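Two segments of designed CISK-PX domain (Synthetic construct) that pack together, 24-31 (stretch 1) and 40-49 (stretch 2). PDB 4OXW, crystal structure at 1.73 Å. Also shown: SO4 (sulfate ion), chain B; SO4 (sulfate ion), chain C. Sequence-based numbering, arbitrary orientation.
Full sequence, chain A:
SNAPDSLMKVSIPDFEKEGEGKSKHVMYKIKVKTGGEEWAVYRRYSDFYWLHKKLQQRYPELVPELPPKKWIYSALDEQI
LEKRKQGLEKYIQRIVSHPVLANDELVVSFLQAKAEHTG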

# COMPACT_ATOMS: atom_id res chain seq x y z
N LYS A 24 16.99 -0.79 8.26
CA LYS A 24 16.46 -1.30 7.00
C LYS A 24 14.95 -1.20 7.11
O LYS A 24 14.36 -1.88 7.93
N HIS A 25 14.34 -0.30 6.33
CA HIS A 25 12.87 -0.28 6.18
C HIS A 25 12.58 -0.55 4.70
O HIS A 25 13.42 -0.28 3.83
N VAL A 26 11.40 -1.10 4.43
CA VAL A 26 11.03 -1.47 3.07
C VAL A 26 9.85 -0.57 2.72
O VAL A 26 8.91 -0.45 3.49
N MET A 27 9.98 0.07 1.58
CA MET A 27 8.92 0.89 1.01
C MET A 27 8.45 0.30 -0.30
O MET A 27 9.21 -0.31 -1.04
N TYR A 28 7.16 0.46 -0.57
CA TYR A 28 6.51 -0.08 -1.75
C TYR A 28 6.22 1.09 -2.66
O TYR A 28 5.69 2.09 -2.20
N LYS A 29 6.63 0.99 -3.92
CA LYS A 29 6.40 2.03 -4.89
C LYS A 29 5.03 1.82 -5.54
O LYS A 29 4.82 0.85 -6.26
N ILE A 30 4.08 2.71 -5.24
CA ILE A 30 2.75 2.64 -5.83
C ILE A 30 2.71 3.60 -7.06
O ILE A 30 2.91 4.82 -6.92
N LYS A 31 2.47 3.03 -8.23
CA LYS A 31 2.29 3.80 -9.48
C LYS A 31 0.79 4.08 -9.63
O LYS A 31 -0.04 3.18 -9.49
N ALA A 40 4.09 8.40 -8.79
CA ALA A 40 4.37 7.33 -7.83
C ALA A 40 4.42 7.91 -6.43
O ALA A 40 4.84 9.05 -6.23
N VAL A 41 4.04 7.10 -5.45
CA VAL A 41 4.20 7.43 -4.05
C VAL A 41 4.87 6.21 -3.45
O VAL A 41 4.76 5.09 -3.98
N TYR A 42 5.54 6.43 -2.34
CA TYR A 42 6.19 5.34 -1.66
C TYR A 42 5.58 5.16 -0.30
O TYR A 42 5.48 6.15 0.45
N ARG A 43 5.26 3.93 0.08
CA ARG A 43 4.58 3.66 1.35
C ARG A 43 5.09 2.41 2.00
O ARG A 43 5.28 1.37 1.36
N ARG A 44 5.25 2.48 3.30
CA ARG A 44 5.61 1.30 4.10
C ARG A 44 4.40 0.47 4.46
O ARG A 44 3.26 0.97 4.43
N TYR A 45 4.60 -0.78 4.85
CA TYR A 45 3.51 -1.63 5.30
C TYR A 45 2.73 -0.95 6.41
O TYR A 45 1.50 -0.99 6.45
N SER A 46 3.44 -0.29 7.32
CA SER A 46 2.76 0.38 8.46
C SER A 46 1.88 1.51 7.99
O SER A 46 0.89 1.83 8.66
N ASP A 47 2.21 2.15 6.86
CA ASP A 47 1.30 3.15 6.27
C ASP A 47 -0.01 2.51 5.80
O ASP A 47 -1.13 3.02 6.04
N PHE A 48 0.10 1.40 5.08
CA PHE A 48 -1.06 0.63 4.67
C PHE A 48 -1.88 0.15 5.85
O PHE A 48 -3.10 0.18 5.81
N TYR A 49 -1.22 -0.25 6.93
CA TYR A 49 -1.91 -0.76 8.12
C TYR A 49 -2.73 0.35 8.80
O TYR A 49 -3.88 0.12 9.17

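The strand running through His 25 to Lys 31 pairs antiparallel with the strand that enters the second stretch at Ala 40. Tyr 28 N donates to Arg 43 O (2.8 Å) and Ile 30 N to Val 41 O (2.8 Å), and both bonds are returned. Along each strand, side chains alternate between the two faces of the sheet.

One face is mainly apolar. Phe 48 (m), whose CA-to-CB bond points toward the first stretch, packs against it from the helix that begins at Tyr 45. Ile 30 (chi1 m, chi2 t) extends CD1 to 3.7 Å from Phe 48 CZ, and its CB lies 3.9 Å from CG2 of Val 41 (m). Tyr 28 (m) places CB 4.4 Å from Phe 48 CE2. Arg 43 (chi1 m) shares this face; its CG lies 3.9 Å from Ile 30 CD1.

On the other face, Lys 29 is fully extended, all t. Its CE lies 3.7 Å from Ala 40 CB and 3.6 Å from Tyr 42 OH. Met 27 (m) sets SD 4.2 Å from CB of Tyr 42 (m) and CE 3.8 Å from Arg 44 CG.

Polar contacts gather at the helix start. Asp 47 OD2 accepts from Arg 44 N (2.9 Å). Arg 44 (chi1 m, chi2 t, chi3 p) binds O2 of the chain B sulfate through NH2 (2.7 Å); His 25 ND1 also reaches this O2 weakly (3.4 Å). Arg 44 NH1 binds O3 of the chain C sulfate (3.0 Å). Water 1 links Val 26 O (2.7 Å from the water O) with Tyr 45 N (2.9 Å from the same O).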

# COMPACT_ATOMS: atom_id res chain seq x y z
CB LYS A 24 16.86 -2.76 6.76
CG LYS A 24 18.21 -2.94 6.09
CD LYS A 24 18.26 -2.24 4.74
CE LYS A 24 19.60 -1.55 4.52
NZ LYS A 24 19.48 -0.36 3.63
CB HIS A 25 12.26 1.06 6.62
CG HIS A 25 12.35 1.31 8.10
ND1 HIS A 25 11.54 0.68 9.02
CD2 HIS A 25 13.20 2.09 8.82
CE1 HIS A 25 11.87 1.07 10.24
NE2 HIS A 25 12.88 1.92 10.15
CB VAL A 26 10.57 -2.92 3.00
CG1 VAL A 26 9.96 -3.27 1.65
CG2 VAL A 26 11.72 -3.89 3.31
CB MET A 27 9.40 2.30 0.80
CG MET A 27 9.83 2.96 2.09
SD MET A 27 9.06 4.56 2.27
CE MET A 27 9.92 5.08 3.76
CB TYR A 28 5.20 -0.87 -1.39
CG TYR A 28 5.55 -2.08 -0.52
CD1 TYR A 28 5.90 -3.29 -1.09
CD2 TYR A 28 5.63 -1.96 0.85
CE1 TYR A 28 6.31 -4.37 -0.33
CE2 TYR A 28 6.03 -3.04 1.64
CZ TYR A 28 6.42 -4.25 1.04
OH TYR A 28 6.84 -5.37 1.78
CB LYS A 29 7.50 1.98 -5.96
CG LYS A 29 7.29 2.98 -7.05
CD LYS A 29 8.37 2.91 -8.12
CE LYS A 29 8.21 4.08 -9.08
NZ LYS A 29 9.20 4.01 -10.21
CB ILE A 30 1.64 3.04 -4.86
CG1 ILE A 30 1.82 2.33 -3.49
CG2 ILE A 30 0.27 2.78 -5.49
CD1 ILE A 30 0.85 2.82 -2.44
CB LYS A 31 2.82 3.02 -10.70
CG LYS A 31 4.34 3.01 -10.78
CD LYS A 31 4.88 2.26 -12.00
CE LYS A 31 4.06 2.49 -13.28
NZ LYS A 31 4.70 1.79 -14.44
CB ALA A 40 5.70 6.70 -8.16
CB VAL A 41 2.88 7.74 -3.30
CG1 VAL A 41 2.26 9.04 -3.88
CG2 VAL A 41 1.90 6.59 -3.37
CB TYR A 42 7.69 5.66 -1.52
CG TYR A 42 8.34 5.75 -2.85
CD1 TYR A 42 8.96 4.67 -3.39
CD2 TYR A 42 8.25 6.91 -3.60
CE1 TYR A 42 9.53 4.76 -4.64
CE2 TYR A 42 8.80 7.00 -4.85
CZ TYR A 42 9.45 5.91 -5.36
OH TYR A 42 10.02 5.96 -6.61
CB ARG A 43 3.05 3.51 1.14
CG ARG A 43 2.43 4.76 0.54
CD ARG A 43 2.30 5.89 1.59
NE ARG A 43 1.66 7.05 0.98
CZ ARG A 43 2.23 8.20 0.71
NH1 ARG A 43 3.52 8.41 0.99
NH2 ARG A 43 1.53 9.17 0.13
CB ARG A 44 6.27 1.77 5.46
CG ARG A 44 7.50 2.59 5.32
CD ARG A 44 7.81 3.26 6.66
NE ARG A 44 8.03 2.24 7.68
CZ ARG A 44 7.87 2.45 8.98
NH1 ARG A 44 7.50 3.65 9.44
NH2 ARG A 44 8.10 1.47 9.85
CB TYR A 45 3.99 -3.00 5.83
CG TYR A 45 2.86 -3.83 6.39
CD1 TYR A 45 2.03 -4.58 5.56
CD2 TYR A 45 2.62 -3.89 7.77
CE1 TYR A 45 0.99 -5.33 6.07
CE2 TYR A 45 1.57 -4.63 8.26
CZ TYR A 45 0.74 -5.34 7.43
OH TYR A 45 -0.29 -6.09 7.93
CB SER A 46 3.77 0.88 9.48
OG SER A 46 4.69 1.79 8.93
CB ASP A 47 1.93 3.92 5.15
CG ASP A 47 3.20 4.66 5.55
OD1 ASP A 47 3.20 5.24 6.64
OD2 ASP A 47 4.09 4.74 4.70
CB PHE A 48 -0.70 -0.63 3.89
CG PHE A 48 -0.24 -0.41 2.48
CD1 PHE A 48 -1.15 -0.54 1.42
CD2 PHE A 48 1.09 -0.17 2.18
CE1 PHE A 48 -0.70 -0.41 0.11
CE2 PHE A 48 1.53 -0.02 0.86
CZ PHE A 48 0.62 -0.16 -0.18
CB TYR A 49 -0.87 -1.32 9.08
CG TYR A 49 -1.47 -2.02 10.29
CD1 TYR A 49 -1.76 -3.37 10.26
CD2 TYR A 49 -1.68 -1.31 11.44
CE1 TYR A 49 -2.31 -4.00 11.36
CE2 TYR A 49 -2.21 -1.93 12.55
CZ TYR A 49 -2.52 -3.26 12.50
OH TYR A 49 -3.04 -3.85 13.63
S SO4 B . 7.18 -1.52 8.35
O1 SO4 B . 7.57 -2.62 7.39
O2 SO4 B . 8.51 -0.92 8.70
O3 SO4 B . 6.16 -0.54 7.92
O4 SO4 B . 6.54 -2.20 9.48
S SO4 C . 7.13 3.14 13.40
O1 SO4 C . 7.84 1.94 12.89
O2 SO4 C . 8.02 3.92 14.30
O3 SO4 C . 6.73 4.03 12.27
O4 SO4 C . 5.92 2.73 14.14
O HOH W 1 7.27 -1.99 4.92